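Local atomic coordinates of putative trimethylamine methyltransferase (Rhizobium meliloti, PDB entry 4YYC), a protein that probably acts as a methyltransferase of the trimethylamine methyltransferase (MttB) type. Residues V286-L294 and E335-L346; P42-E50 and N127-F137. All coordinates share one frame; numbering follows the deposited sequence. Where two conformers were deposited one is given.

Contact 1. Residues V286-L294 and E335-L346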
ATOM      1  N   VAL A 286      -9.245   2.617  17.689  1.00 21.80           N
ATOM      2  CA  VAL A 286      -8.256   1.579  17.423  1.00 21.05           C
ATOM      3  C   VAL A 286      -7.909   0.852  18.718  1.00 20.98           C
ATOM      4  O   VAL A 286      -7.980  -0.385  18.781  1.00 21.03           O
ATOM      5  CB  VAL A 286      -7.002   2.165  16.751  1.00 21.20           C
ATOM      6  CG1 VAL A 286      -5.885   1.109  16.650  1.00 21.00           C
ATOM      7  CG2 VAL A 286      -7.405   2.674  15.387  1.00 21.13           C
ATOM      8  N   ALA A 287      -7.562   1.605  19.761  1.00 21.23           N
ATOM      9  CA  ALA A 287      -7.185   0.984  20.995  1.00 20.59           C
ATOM     10  C   ALA A 287      -8.303   0.127  21.626  1.00 20.50           C
ATOM     11  O   ALA A 287      -8.038  -0.971  22.109  1.00 19.76           O
ATOM     12  CB  ALA A 287      -6.705   1.980  22.001  1.00 21.59           C
ATOM     13  N   GLY A 288      -9.538   0.610  21.593  1.00 20.27           N
ATOM     14  CA  GLY A 288     -10.646  -0.165  22.128  1.00 20.32           C
ATOM     15  C   GLY A 288     -10.931  -1.419  21.329  1.00 19.62           C
ATOM     16  O   GLY A 288     -11.236  -2.475  21.912  1.00 19.94           O
ATOM     17  N   THR A 289     -10.829  -1.300  20.008  1.00 19.33           N
ATOM     18  CA  THR A 289     -10.994  -2.429  19.121  1.00 18.56           C
ATOM     19  C   THR A 289      -9.917  -3.493  19.412  1.00 18.45           C
ATOM     20  O   THR A 289     -10.242  -4.667  19.524  1.00 18.01           O
ATOM     21  CB  THR A 289     -10.949  -1.978  17.652  1.00 18.13           C
ATOM     22  OG1 THR A 289     -12.119  -1.188  17.375  1.00 18.72           O
ATOM     23  CG2 THR A 289     -10.910  -3.139  16.677  1.00 17.44           C
ATOM     24  N   LEU A 290      -8.659  -3.078  19.506  1.00 18.70           N
ATOM     25  CA  LEU A 290      -7.585  -4.020  19.815  1.00 19.18           C
ATOM     26  C   LEU A 290      -7.785  -4.744  21.140  1.00 18.86           C
ATOM     27  O   LEU A 290      -7.471  -5.910  21.269  1.00 18.77           O
ATOM     28  CB  LEU A 290      -6.219  -3.341  19.872  1.00 20.41           C
ATOM     29  CG  LEU A 290      -5.629  -3.044  18.512  1.00 21.39           C
ATOM     30  CD1 LEU A 290      -4.388  -2.207  18.684  1.00 22.97           C
ATOM     31  CD2 LEU A 290      -5.324  -4.326  17.734  1.00 21.57           C
ATOM     32  N   THR A 291      -8.212  -4.014  22.171  1.00 18.97           N
ATOM     33  CA  THR A 291      -8.451  -4.611  23.453  1.00 19.51           C
ATOM     34  C   THR A 291      -9.519  -5.709  23.338  1.00 18.60           C
ATOM     35  O   THR A 291      -9.377  -6.808  23.886  1.00 18.49           O
ATOM     36  CB  THR A 291      -8.911  -3.508  24.426  1.00 20.64           C
ATOM     37  OG1 THR A 291      -7.848  -2.554  24.516  1.00 21.59           O
ATOM     38  CG2 THR A 291      -9.224  -4.058  25.747  1.00 21.44           C
ATOM     39  N   GLN A 292     -10.617  -5.382  22.658  1.00 18.45           N
ATOM     40  CA  GLN A 292     -11.689  -6.377  22.505  1.00 18.33           C
ATOM     41  C   GLN A 292     -11.224  -7.590  21.697  1.00 17.91           C
ATOM     42  O   GLN A 292     -11.521  -8.734  22.036  1.00 17.55           O
ATOM     43  CB  GLN A 292     -12.912  -5.769  21.866  1.00 18.88           C
ATOM     44  CG  GLN A 292     -14.160  -6.616  22.061  1.00 19.12           C
ATOM     45  CD  GLN A 292     -15.284  -6.030  21.224  1.00 19.63           C
ATOM     46  OE1 GLN A 292     -15.789  -4.983  21.548  1.00 20.45           O
ATOM     47  NE2 GLN A 292     -15.649  -6.690  20.124  1.00 18.86           N
ATOM     48  N   ILE A 293     -10.515  -7.327  20.614  1.00 17.56           N
ATOM     49  CA  ILE A 293      -9.941  -8.396  19.821  1.00 17.23           C
ATOM     50  C   ILE A 293      -9.083  -9.344  20.651  1.00 16.88           C
ATOM     51  O   ILE A 293      -9.232 -10.570  20.585  1.00 16.59           O
ATOM     52  CB  ILE A 293      -9.113  -7.840  18.639  1.00 17.44           C
ATOM     53  CG1 ILE A 293     -10.063  -7.295  17.573  1.00 17.97           C
ATOM     54  CG2 ILE A 293      -8.225  -8.925  18.051  1.00 17.71           C
ATOM     55  CD1 ILE A 293      -9.330  -6.410  16.561  1.00 18.53           C
ATOM     56  N   LEU A 294      -8.188  -8.774  21.446  1.00 16.94           N
ATOM     57  CA  LEU A 294      -7.266  -9.587  22.213  1.00 17.13           C
ATOM     58  C   LEU A 294      -8.037 -10.425  23.239  1.00 17.14           C
ATOM     59  O   LEU A 294      -7.719 -11.605  23.438  1.00 17.32           O
ATOM     60  CB  LEU A 294      -6.174  -8.721  22.869  1.00 17.70           C
ATOM     61  CG  LEU A 294      -5.165  -9.468  23.738  1.00 18.47           C
ATOM     62  CD1 LEU A 294      -4.449 -10.553  22.937  1.00 18.54           C
ATOM     63  CD2 LEU A 294      -4.170  -8.454  24.316  1.00 19.06           C
ATOM     64  N   GLU A 335      -7.975   3.311   9.976  1.00 21.10           N
ATOM     65  CA  GLU A 335      -8.229   2.684  11.282  1.00 22.29           C
ATOM     66  C   GLU A 335      -8.074   1.139  11.219  1.00 19.88           C
ATOM     67  O   GLU A 335      -7.310   0.581  12.029  1.00 19.61           O
ATOM     68  CB  GLU A 335      -9.563   3.148  11.840  1.00 24.82           C
ATOM     69  CG  GLU A 335      -9.627   4.667  12.032  1.00 29.31           C
ATOM     70  CD  GLU A 335      -9.859   5.563  10.757  1.00 31.09           C
ATOM     71  OE1 GLU A 335     -10.256   5.097   9.636  1.00 29.56           O
ATOM     72  OE2 GLU A 335      -9.646   6.814  10.853  1.00 36.96           O
ATOM     73  N   PRO A 336      -8.650   0.448  10.200  1.00 18.50           N
ATOM     74  CA  PRO A 336      -8.442  -0.988  10.120  1.00 17.30           C
ATOM     75  C   PRO A 336      -6.978  -1.392   9.910  1.00 17.09           C
ATOM     76  O   PRO A 336      -6.548  -2.431  10.409  1.00 16.33           O
ATOM     77  CB  PRO A 336      -9.306  -1.447   8.922  1.00 17.06           C
ATOM     78  CG  PRO A 336     -10.307  -0.363   8.756  1.00 18.08           C
ATOM     79  CD  PRO A 336      -9.698   0.902   9.264  1.00 18.89           C
ATOM     80  N   SER A 337      -6.203  -0.562   9.221  1.00 14.47           N
ATOM     81  CA  SER A 337      -4.797  -0.880   9.030  1.00 14.90           C
ATOM     82  C   SER A 337      -4.052  -0.776  10.361  1.00 15.18           C
ATOM     83  O   SER A 337      -3.219  -1.623  10.687  1.00 15.24           O
ATOM     84  CB  SER A 337      -4.126  -0.002   7.971  1.00 15.71           C
ATOM     85  OG  SER A 337      -4.511  -0.468   6.672  1.00 16.79           O
ATOM     86  N   LEU A 338      -4.322   0.264  11.108  1.00 15.71           N
ATOM     87  CA  LEU A 338      -3.671   0.430  12.405  1.00 15.94           C
ATOM     88  C   LEU A 338      -4.051  -0.676  13.370  1.00 16.29           C
ATOM     89  O   LEU A 338      -3.191  -1.230  14.071  1.00 16.33           O
ATOM     90  CB  LEU A 338      -4.029   1.783  13.043  1.00 16.74           C
ATOM     91  CG  LEU A 338      -3.446   2.981  12.281  1.00 17.18           C
ATOM     92  CD1 LEU A 338      -4.054   4.287  12.808  1.00 18.39           C
ATOM     93  CD2 LEU A 338      -1.946   3.063  12.272  1.00 17.75           C
ATOM     94  N   VAL A 339      -5.321  -1.010  13.402  1.00 16.06           N
ATOM     95  CA  VAL A 339      -5.780  -2.175  14.201  1.00 16.40           C
ATOM     96  C   VAL A 339      -4.987  -3.433  13.806  1.00 16.40           C
ATOM     97  O   VAL A 339      -4.454  -4.141  14.655  1.00 16.64           O
ATOM     98  CB  VAL A 339      -7.283  -2.461  13.997  1.00 16.51           C
ATOM     99  CG1 VAL A 339      -7.719  -3.839  14.540  1.00 16.91           C
ATOM    100  CG2 VAL A 339      -8.132  -1.356  14.623  1.00 17.00           C
ATOM    101  N   SER A 340      -4.898  -3.710  12.514  1.00 16.33           N
ATOM    102  CA  SER A 340      -4.256  -4.937  12.102  1.00 17.27           C
ATOM    103  C   SER A 340      -2.760  -4.961  12.315  1.00 16.19           C
ATOM    104  O   SER A 340      -2.187  -6.005  12.698  1.00 16.05           O
ATOM    105  CB  SER A 340      -4.600  -5.295  10.673  1.00 18.35           C
ATOM    106  OG  SER A 340      -5.966  -5.637  10.601  1.00 22.69           O
ATOM    107  N   TYR A 341      -2.088  -3.824  12.125  1.00 15.51           N
ATOM    108  CA  TYR A 341      -0.657  -3.776  12.453  1.00 15.29           C
ATOM    109  C   TYR A 341      -0.451  -4.063  13.940  1.00 15.50           C
ATOM    110  O   TYR A 341       0.446  -4.792  14.322  1.00 15.67           O
ATOM    111  CB  TYR A 341      -0.040  -2.406  12.147  1.00 15.22           C
ATOM    112  CG  TYR A 341       0.346  -2.113  10.706  1.00 14.82           C
ATOM    113  CD1 TYR A 341       1.242  -2.937  10.013  1.00 14.96           C
ATOM    114  CD2 TYR A 341      -0.159  -1.005  10.036  1.00 14.81           C
ATOM    115  CE1 TYR A 341       1.652  -2.631   8.728  1.00 14.70           C
ATOM    116  CE2 TYR A 341       0.217  -0.734   8.727  1.00 14.45           C
ATOM    117  CZ  TYR A 341       1.122  -1.536   8.096  1.00 14.35           C
ATOM    118  OH  TYR A 341       1.508  -1.297   6.801  1.00 14.77           O
ATOM    119  N   GLY A 342      -1.275  -3.443  14.779  1.00 15.35           N
ATOM    120  CA  GLY A 342      -1.195  -3.604  16.201  1.00 15.97           C
ATOM    121  C   GLY A 342      -1.534  -5.027  16.632  1.00 16.07           C
ATOM    122  O   GLY A 342      -0.867  -5.624  17.512  1.00 16.97           O
ATOM    123  N   ALA A 343      -2.548  -5.584  16.016  1.00 15.76           N
ATOM    124  CA  ALA A 343      -2.983  -6.935  16.383  1.00 15.69           C
ATOM    125  C   ALA A 343      -1.861  -7.940  16.062  1.00 15.57           C
ATOM    126  O   ALA A 343      -1.616  -8.913  16.795  1.00 16.21           O
ATOM    127  CB  ALA A 343      -4.278  -7.299  15.668  1.00 15.66           C
ATOM    128  N   ALA A 344      -1.163  -7.737  14.959  1.00 15.36           N
ATOM    129  CA  ALA A 344      -0.019  -8.601  14.631  1.00 15.46           C
ATOM    130  C   ALA A 344       1.068  -8.576  15.705  1.00 15.95           C
ATOM    131  O   ALA A 344       1.630  -9.624  16.064  1.00 16.05           O
ATOM    132  CB  ALA A 344       0.575  -8.200  13.290  1.00 15.13           C
ATOM    133  N   GLN A 345       1.342  -7.391  16.244  1.00 16.19           N
ATOM    134  CA  GLN A 345       2.257  -7.264  17.334  1.00 16.95           C
ATOM    135  C   GLN A 345       1.787  -8.058  18.540  1.00 17.12           C
ATOM    136  O   GLN A 345       2.593  -8.791  19.157  1.00 17.70           O
ATOM    137  CB  GLN A 345       2.467  -5.801  17.753  1.00 17.40           C
ATOM    138  CG  GLN A 345       3.101  -4.954  16.680  1.00 17.59           C
ATOM    139  CD  GLN A 345       3.328  -3.521  17.122  1.00 18.02           C
ATOM    140  OE1 GLN A 345       2.605  -2.608  16.699  1.00 18.31           O
ATOM    141  NE2 GLN A 345       4.283  -3.340  18.003  1.00 19.48           N
ATOM    142  N   LEU A 346       0.511  -7.926  18.869  1.00 16.80           N
ATOM    143  CA  LEU A 346      -0.059  -8.664  20.029  1.00 17.43           C
ATOM    144  C   LEU A 346      -0.038 -10.163  19.820  1.00 17.10           C
ATOM    145  O   LEU A 346       0.187 -10.934  20.761  1.00 17.30           O
ATOM    146  CB  LEU A 346      -1.473  -8.189  20.303  1.00 17.62           C
ATOM    147  CG  LEU A 346      -1.539  -6.735  20.778  1.00 18.48           C
ATOM    148  CD1 LEU A 346      -2.987  -6.277  20.654  1.00 18.90           C
ATOM    149  CD2 LEU A 346      -0.965  -6.529  22.160  1.00 19.40           C
TER
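Where Leu290 meets Val339 and Ala343, the flat groups are backbone peptides, and no aromatic ring takes part. Leu290 CD2 lies over the face of the Gly342-Ala343 peptide, 3.5 Å from Ala343 N, and meets the Val339 carbonyl at its oxygen edge, 3.2 Å from Val339 O. Around this methyl Val339, Gly342, Ala343 and Leu346 form a hole, with Leu290 as the knob. Gly342, with no side chain, lets Leu290 CD1 come in close.

The exchange is mutual: Val339 is a knob among Val286, Thr289, Leu290 and Ile293. Its chi1 of 167° sets CG1 anti to the backbone N, where it meets Ile293 CD1 at 3.6 Å. The other branch, CG2, touches Val286 CG1 at 3.9 Å as the two valines slide past each other in opposite directions. Replacing Val286 with an alanine would probably open a gap beside Val339 CG2 and Leu338 CB.

The axes of the two segments approach to 9.4 Å at 43°, running broadly the same way; with strand 313-322 between them in the chain, they are consistent with successive outer helices of the family's TIM barrel. This strand puts Phe315 under Ile293 and Leu294. Helix 56-73 reaches Leu294 through Ala66, while Val424 of the second subunit packs on Val286.

Contact 2. Residues P42-E50 and N127-F137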
ATOM      1  N   PRO A  42       6.239 -21.750  -3.622  1.00 21.98           N
ATOM      2  CA  PRO A  42       5.905 -22.136  -2.257  1.00 21.29           C
ATOM      3  C   PRO A  42       5.618 -20.918  -1.403  1.00 20.36           C
ATOM      4  O   PRO A  42       5.763 -19.771  -1.853  1.00 19.74           O
ATOM      5  CB  PRO A  42       7.167 -22.829  -1.773  1.00 22.76           C
ATOM      6  CG  PRO A  42       8.210 -22.153  -2.517  1.00 23.11           C
ATOM      7  CD  PRO A  42       7.671 -21.830  -3.881  1.00 23.10           C
ATOM      8  N   TYR A  43       5.140 -21.169  -0.201  1.00 19.25           N
ATOM      9  CA  TYR A  43       4.830 -20.123   0.753  1.00 18.45           C
ATOM     10  C   TYR A  43       5.966 -19.110   0.877  1.00 17.91           C
ATOM     11  O   TYR A  43       7.130 -19.451   0.765  1.00 18.68           O
ATOM     12  CB  TYR A  43       4.457 -20.707   2.121  1.00 18.51           C
ATOM     13  CG  TYR A  43       5.552 -21.384   2.861  1.00 19.47           C
ATOM     14  CD1 TYR A  43       5.846 -22.723   2.642  1.00 20.37           C
ATOM     15  CD2 TYR A  43       6.353 -20.686   3.768  1.00 19.97           C
ATOM     16  CE1 TYR A  43       6.866 -23.335   3.324  1.00 21.35           C
ATOM     17  CE2 TYR A  43       7.382 -21.300   4.442  1.00 20.97           C
ATOM     18  CZ  TYR A  43       7.626 -22.622   4.214  1.00 21.68           C
ATOM     19  OH  TYR A  43       8.656 -23.264   4.881  1.00 23.89           O
ATOM     20  N   ILE A  44       5.584 -17.873   1.130  1.00 16.95           N
ATOM     21  CA  ILE A  44       6.554 -16.798   1.324  1.00 17.12           C
ATOM     22  C   ILE A  44       7.323 -16.990   2.640  1.00 17.70           C
ATOM     23  O   ILE A  44       6.718 -17.246   3.682  1.00 16.84           O
ATOM     24  CB  ILE A  44       5.826 -15.431   1.398  1.00 16.99           C
ATOM     25  CG1 ILE A  44       5.228 -15.082   0.018  1.00 17.01           C
ATOM     26  CG2 ILE A  44       6.761 -14.368   1.897  1.00 17.47           C
ATOM     27  CD1 ILE A  44       4.181 -14.034   0.088  1.00 16.83           C
ATOM     28  N   GLN A  45       8.647 -16.818   2.574  1.00 18.43           N
ATOM     29  CA  GLN A  45       9.468 -16.708   3.773  1.00 19.69           C
ATOM     30  C   GLN A  45       9.964 -15.271   3.789  1.00 19.37           C
ATOM     31  O   GLN A  45      10.839 -14.915   3.002  1.00 19.91           O
ATOM     32  CB  GLN A  45      10.651 -17.670   3.749  1.00 21.66           C
ATOM     33  CG  GLN A  45      10.188 -19.086   3.852  1.00 23.69           C
ATOM     34  CD  GLN A  45      11.316 -20.080   3.831  1.00 26.30           C
ATOM     35  OE1 GLN A  45      12.352 -19.892   4.498  1.00 29.79           O
ATOM     36  NE2 GLN A  45      11.121 -21.172   3.109  1.00 27.98           N
ATOM     37  N   ARG A  46       9.408 -14.448   4.674  1.00 18.96           N
ATOM     38  CA  ARG A  46       9.761 -13.027   4.713  1.00 19.16           C
ATOM     39  C   ARG A  46      11.163 -12.775   5.187  1.00 20.63           C
ATOM     40  O   ARG A  46      11.564 -13.332   6.213  1.00 20.62           O
ATOM     41  CB  ARG A  46       8.782 -12.232   5.614  1.00 18.71           C
ATOM     42  CG  ARG A  46       7.430 -11.964   4.975  1.00 18.28           C
ATOM     43  CD  ARG A  46       6.453 -11.347   5.957  1.00 18.08           C
ATOM     44  NE  ARG A  46       5.823 -12.389   6.788  1.00 19.09           N
ATOM     45  CZ  ARG A  46       6.096 -12.667   8.066  1.00 19.17           C
ATOM     46  NH1 ARG A  46       5.442 -13.649   8.634  1.00 19.22           N
ATOM     47  NH2 ARG A  46       6.996 -11.989   8.778  1.00 19.96           N
ATOM     48  N   ARG A  47      11.916 -11.992   4.405  1.00 21.18           N
ATOM     49  CA  ARG A  47      13.265 -11.553   4.774  0.50 22.85           C
ATOM     50  C   ARG A  47      13.205 -10.114   5.254  1.00 22.67           C
ATOM     51  O   ARG A  47      14.171  -9.607   5.817  1.00 24.78           O
ATOM     52  CB  ARG A  47      14.227 -11.659   3.590  0.50 24.50           C
ATOM     53  CG  ARG A  47      14.291 -13.014   2.904  0.50 25.90           C
ATOM     54  CD  ARG A  47      14.592 -14.133   3.864  0.50 27.82           C
ATOM     55  NE  ARG A  47      14.803 -15.382   3.144  0.50 30.16           N
ATOM     56  CZ  ARG A  47      14.554 -16.580   3.652  0.50 30.91           C
ATOM     57  NH1 ARG A  47      14.768 -17.658   2.922  0.50 32.24           N
ATOM     58  NH2 ARG A  47      14.087 -16.693   4.888  0.50 31.64           N
ATOM     59  N   ILE A  48      12.083  -9.455   5.017  1.00 21.22           N
ATOM     60  CA  ILE A  48      11.840  -8.097   5.422  1.00 21.01           C
ATOM     61  C   ILE A  48      11.275  -8.085   6.845  1.00 20.84           C
ATOM     62  O   ILE A  48      10.806  -9.121   7.350  1.00 20.16           O
ATOM     63  CB  ILE A  48      10.879  -7.361   4.443  1.00 20.99           C
ATOM     64  CG1 ILE A  48       9.554  -8.095   4.304  1.00 20.75           C
ATOM     65  CG2 ILE A  48      11.526  -7.261   3.068  1.00 21.55           C
ATOM     66  CD1 ILE A  48       8.551  -7.274   3.485  1.00 20.83           C
ATOM     67  N   ARG A  49      11.339  -6.915   7.485  1.00 21.27           N
ATOM     68  CA  ARG A  49      10.915  -6.646   8.863  0.50 21.65           C
ATOM     69  C   ARG A  49       9.428  -6.444   8.993  1.00 20.68           C
ATOM     70  O   ARG A  49       8.764  -6.042   8.006  1.00 19.70           O
ATOM     71  CB  ARG A  49      11.549  -5.327   9.363  0.50 23.18           C
ATOM     72  CG  ARG A  49      13.028  -5.399   9.531  0.50 24.89           C
ATOM     73  CD  ARG A  49      13.569  -4.057   9.938  0.50 26.63           C
ATOM     74  NE  ARG A  49      14.884  -3.930   9.361  0.50 28.74           N
ATOM     75  CZ  ARG A  49      15.803  -3.093   9.789  0.50 30.43           C
ATOM     76  NH1 ARG A  49      15.546  -2.310  10.824  0.50 31.35           N
ATOM     77  NH2 ARG A  49      16.971  -3.054   9.185  0.50 31.58           N
ATOM     78  N   GLU A  50       8.897  -6.679  10.198  1.00 19.99           N
ATOM     79  CA  GLU A  50       7.501  -6.349  10.521  1.00 19.58           C
ATOM     80  C   GLU A  50       7.373  -4.870  10.894  1.00 19.42           C
ATOM     81  O   GLU A  50       8.215  -4.316  11.611  1.00 20.25           O
ATOM     82  CB  GLU A  50       6.966  -7.213  11.670  1.00 20.31           C
ATOM     83  CG  GLU A  50       7.192  -8.710  11.440  1.00 21.35           C
ATOM     84  CD  GLU A  50       8.490  -9.244  12.075  1.00 23.82           C
ATOM     85  OE1 GLU A  50       9.512  -8.507  12.214  1.00 25.47           O
ATOM     86  OE2 GLU A  50       8.483 -10.435  12.454  1.00 27.23           O
ATOM     87  N   ASN A 127       3.147 -28.188   0.821  1.00 20.88           N
ATOM     88  CA  ASN A 127       3.002 -27.936   2.257  1.00 20.14           C
ATOM     89  C   ASN A 127       3.330 -26.474   2.548  1.00 19.54           C
ATOM     90  O   ASN A 127       4.198 -25.905   1.886  1.00 19.66           O
ATOM     91  CB  ASN A 127       3.971 -28.795   3.079  1.00 20.55           C
ATOM     92  CG  ASN A 127       3.600 -30.270   3.121  1.00 21.40           C
ATOM     93  OD1 ASN A 127       2.562 -30.718   2.610  1.00 21.35           O
ATOM     94  ND2 ASN A 127       4.503 -31.064   3.715  1.00 22.23           N
ATOM     95  N   ALA A 128       2.663 -25.885   3.540  1.00 19.14           N
ATOM     96  CA  ALA A 128       2.861 -24.463   3.889  1.00 18.80           C
ATOM     97  C   ALA A 128       3.124 -24.325   5.358  1.00 18.96           C
ATOM     98  O   ALA A 128       2.433 -24.919   6.161  1.00 19.51           O
ATOM     99  CB  ALA A 128       1.647 -23.648   3.528  1.00 18.44           C
ATOM    100  N   GLN A 129       4.109 -23.539   5.716  1.00 18.94           N
ATOM    101  CA  GLN A 129       4.343 -23.212   7.103  1.00 19.35           C
ATOM    102  C   GLN A 129       3.336 -22.190   7.552  1.00 17.69           C
ATOM    103  O   GLN A 129       3.206 -21.160   6.904  1.00 16.42           O
ATOM    104  CB  GLN A 129       5.770 -22.677   7.360  1.00 21.56           C
ATOM    105  CG  GLN A 129       5.997 -22.291   8.824  1.00 23.58           C
ATOM    106  CD  GLN A 129       7.407 -21.823   9.102  1.00 25.76           C
ATOM    107  OE1 GLN A 129       8.336 -22.613   8.897  1.00 29.04           O
ATOM    108  NE2 GLN A 129       7.604 -20.558   9.613  1.00 25.25           N
ATOM    109  N   ILE A 130       2.767 -22.404   8.742  1.00 16.94           N
ATOM    110  CA  ILE A 130       1.888 -21.421   9.369  1.00 16.50           C
ATOM    111  C   ILE A 130       2.573 -20.921  10.632  1.00 16.74           C
ATOM    112  O   ILE A 130       2.783 -21.680  11.562  1.00 17.76           O
ATOM    113  CB  ILE A 130       0.510 -22.042   9.691  1.00 16.45           C
ATOM    114  CG1 ILE A 130      -0.272 -22.303   8.383  1.00 16.28           C
ATOM    115  CG2 ILE A 130      -0.330 -21.127  10.557  1.00 16.28           C
ATOM    116  CD1 ILE A 130      -0.717 -21.074   7.603  1.00 16.00           C
ATOM    117  N   GLY A 131       2.982 -19.640  10.625  1.00 16.52           N
ATOM    118  CA  GLY A 131       3.678 -19.045  11.751  1.00 16.69           C
ATOM    119  C   GLY A 131       5.053 -18.531  11.398  1.00 16.81           C
ATOM    120  O   GLY A 131       5.580 -18.753  10.291  1.00 16.78           O
ATOM    121  N   GLY A 132       5.628 -17.803  12.341  1.00 17.11           N
ATOM    122  CA  GLY A 132       6.965 -17.255  12.195  1.00 17.78           C
ATOM    123  C   GLY A 132       7.089 -16.272  11.067  1.00 17.77           C
ATOM    124  O   GLY A 132       6.221 -15.418  10.890  1.00 16.93           O
ATOM    125  N   LYS A 133       8.124 -16.461  10.251  1.00 18.39           N
ATOM    126  CA  LYS A 133       8.376 -15.568   9.099  1.00 18.77           C
ATOM    127  C   LYS A 133       7.600 -15.909   7.842  1.00 17.66           C
ATOM    128  O   LYS A 133       7.755 -15.254   6.842  1.00 17.49           O
ATOM    129  CB  LYS A 133       9.896 -15.505   8.783  1.00 20.87           C
ATOM    130  CG  LYS A 133      10.760 -14.978   9.923  1.00 23.33           C
ATOM    131  CD  LYS A 133      10.428 -13.537  10.246  1.00 25.70           C
ATOM    132  CE  LYS A 133      11.352 -13.006  11.312  1.00 28.47           C
ATOM    133  NZ  LYS A 133      11.379 -11.535  11.348  1.00 30.17           N
ATOM    134  N   ALA A 134       6.720 -16.892   7.900  1.00 16.52           N
ATOM    135  CA  ALA A 134       6.027 -17.356   6.715  1.00 15.85           C
ATOM    136  C   ALA A 134       4.772 -16.537   6.446  1.00 15.09           C
ATOM    137  O   ALA A 134       4.169 -15.989   7.385  1.00 14.86           O
ATOM    138  CB  ALA A 134       5.669 -18.827   6.871  1.00 15.98           C
ATOM    139  N   THR A 135       4.403 -16.466   5.175  1.00 14.67           N
ATOM    140  CA  THR A 135       3.125 -15.852   4.754  1.00 14.33           C
ATOM    141  C   THR A 135       2.493 -16.763   3.724  1.00 14.54           C
ATOM    142  O   THR A 135       3.135 -17.170   2.758  1.00 14.71           O
ATOM    143  CB  THR A 135       3.331 -14.423   4.203  1.00 14.48           C
ATOM    144  OG1 THR A 135       3.751 -13.568   5.264  1.00 14.80           O
ATOM    145  CG2 THR A 135       2.040 -13.851   3.609  1.00 14.35           C
ATOM    146  N   VAL A 136       1.208 -17.095   3.968  1.00 14.04           N
ATOM    147  CA  VAL A 136       0.455 -18.015   3.137  1.00 14.01           C
ATOM    148  C   VAL A 136      -0.826 -17.304   2.686  1.00 13.86           C
ATOM    149  O   VAL A 136      -1.657 -16.927   3.503  1.00 14.29           O
ATOM    150  CB  VAL A 136       0.087 -19.265   3.972  1.00 14.08           C
ATOM    151  CG1 VAL A 136      -0.803 -20.213   3.205  1.00 14.20           C
ATOM    152  CG2 VAL A 136       1.357 -19.981   4.430  1.00 14.68           C
ATOM    153  N   PHE A 137      -1.017 -17.212   1.370  1.00 13.88           N
ATOM    154  CA  PHE A 137      -2.179 -16.570   0.776  1.00 13.73           C
ATOM    155  C   PHE A 137      -3.250 -17.610   0.454  1.00 14.10           C
ATOM    156  O   PHE A 137      -2.963 -18.652  -0.169  1.00 14.59           O
ATOM    157  CB  PHE A 137      -1.823 -15.860  -0.509  1.00 13.98           C
ATOM    158  CG  PHE A 137      -0.910 -14.682  -0.333  1.00 13.89           C
ATOM    159  CD1 PHE A 137      -1.095 -13.782   0.680  1.00 13.95           C
ATOM    160  CD2 PHE A 137       0.120 -14.447  -1.260  1.00 14.52           C
ATOM    161  CE1 PHE A 137      -0.255 -12.657   0.791  1.00 14.29           C
ATOM    162  CE2 PHE A 137       0.942 -13.333  -1.154  1.00 14.58           C
ATOM    163  CZ  PHE A 137       0.761 -12.446  -0.129  1.00 14.45           C
TER
HETATM  164  O   HOH W   1       3.710 -23.620   0.077  1.00 24.49           O
HETATM  165  O   HOH W   2       9.959 -21.886   6.787  1.00 33.40           O
HETATM  166  O   HOH W   3       6.996 -12.371  11.613  1.00 23.10           O
HETATM  167  O   HOH W   4      12.277 -11.184   8.781  1.00 48.14           O
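Backbone hydrogen bonds set the register: Ile44 and Thr135 form an antiparallel hydrogen-bonded pair, with Ile44 N to Thr135 O at 3.0 Å and the return bond from Thr135 N. Gln45 and Ala134 make the adjacent non-hydrogen-bonded pair, and Arg46 N continues the run to Lys133 O at 2.8 Å.

Arg46 then turns its guanidinium back over the backbone of residues 132-135. A bend at chi3 (-83°) brings Lys133 O over one face and points the N-H groups at its neighbours. NE gives a nearly straight bond (165°) to Thr135 OG1 at 2.8 Å, in the guanidinium plane; that hydroxyl also bonds Thr386 O. NH1 is shared between two carbonyls, Gly132 O in its carbonyl plane on a lone pair and Ala134 O from above the plane. Three acceptors therefore fix the group's rotation.

The salt bridge is longer: Lys133 NZ stands 3.3 Å from Glu50 OE2, above the carboxylate plane.

Apolar and CH-pi contacts fill the rest. Gln129 CB lies over a face of the Tyr43 ring, 4.0 Å from its centroid, while Ala134 CB approaches CD2 obliquely. On the side of Ile44 and Thr135, Ile44 CD1 reaches Phe137 CE2 at 3.5 Å.

Waters bridge the polar ends: one links Arg46 NH2 to Glu50 OE2, a second joins Lys133 NZ to Ile48 O, and a third spans Tyr43 OH and Gln129 OE1.

Gly131 to Ala134 form a type II' turn, with Gly132 at positive phi, and Gln129 NE2 and Ala134 N meet Gly131 O from opposite faces of its plane. The arrangement is that of a short edge strand, 44-45, added antiparallel to strand 134-137, whose other neighbour is the parallel strand 388-389, with Arg46 holding the turn that leads into strand 134-137 through Gly132 O.

From the N terminus, residues 42-50 come first and wait for 127-137: contact 2 closes a loop of 76 residues that includes helices 56-73 and 81-90. Contact 1 follows much later, 286-294 meeting 335-346 across a loop of 40 residues that carries strand 313-322. The two loops lie in series, neither nested nor crossed, with centres about 21 Å apart. Contact 2 adds strand 44-45 beside 134-137 as an outer strand of a small three-stranded sheet, whereas contact 1 joins two helices beside the larger, mainly parallel one. The chain just beyond Glu50 bridges them: Tyr51 meets Tyr341 edge-to-face, and Gln345 bonds the backbone of Val53 and Leu54. Both contacts touch the second subunit.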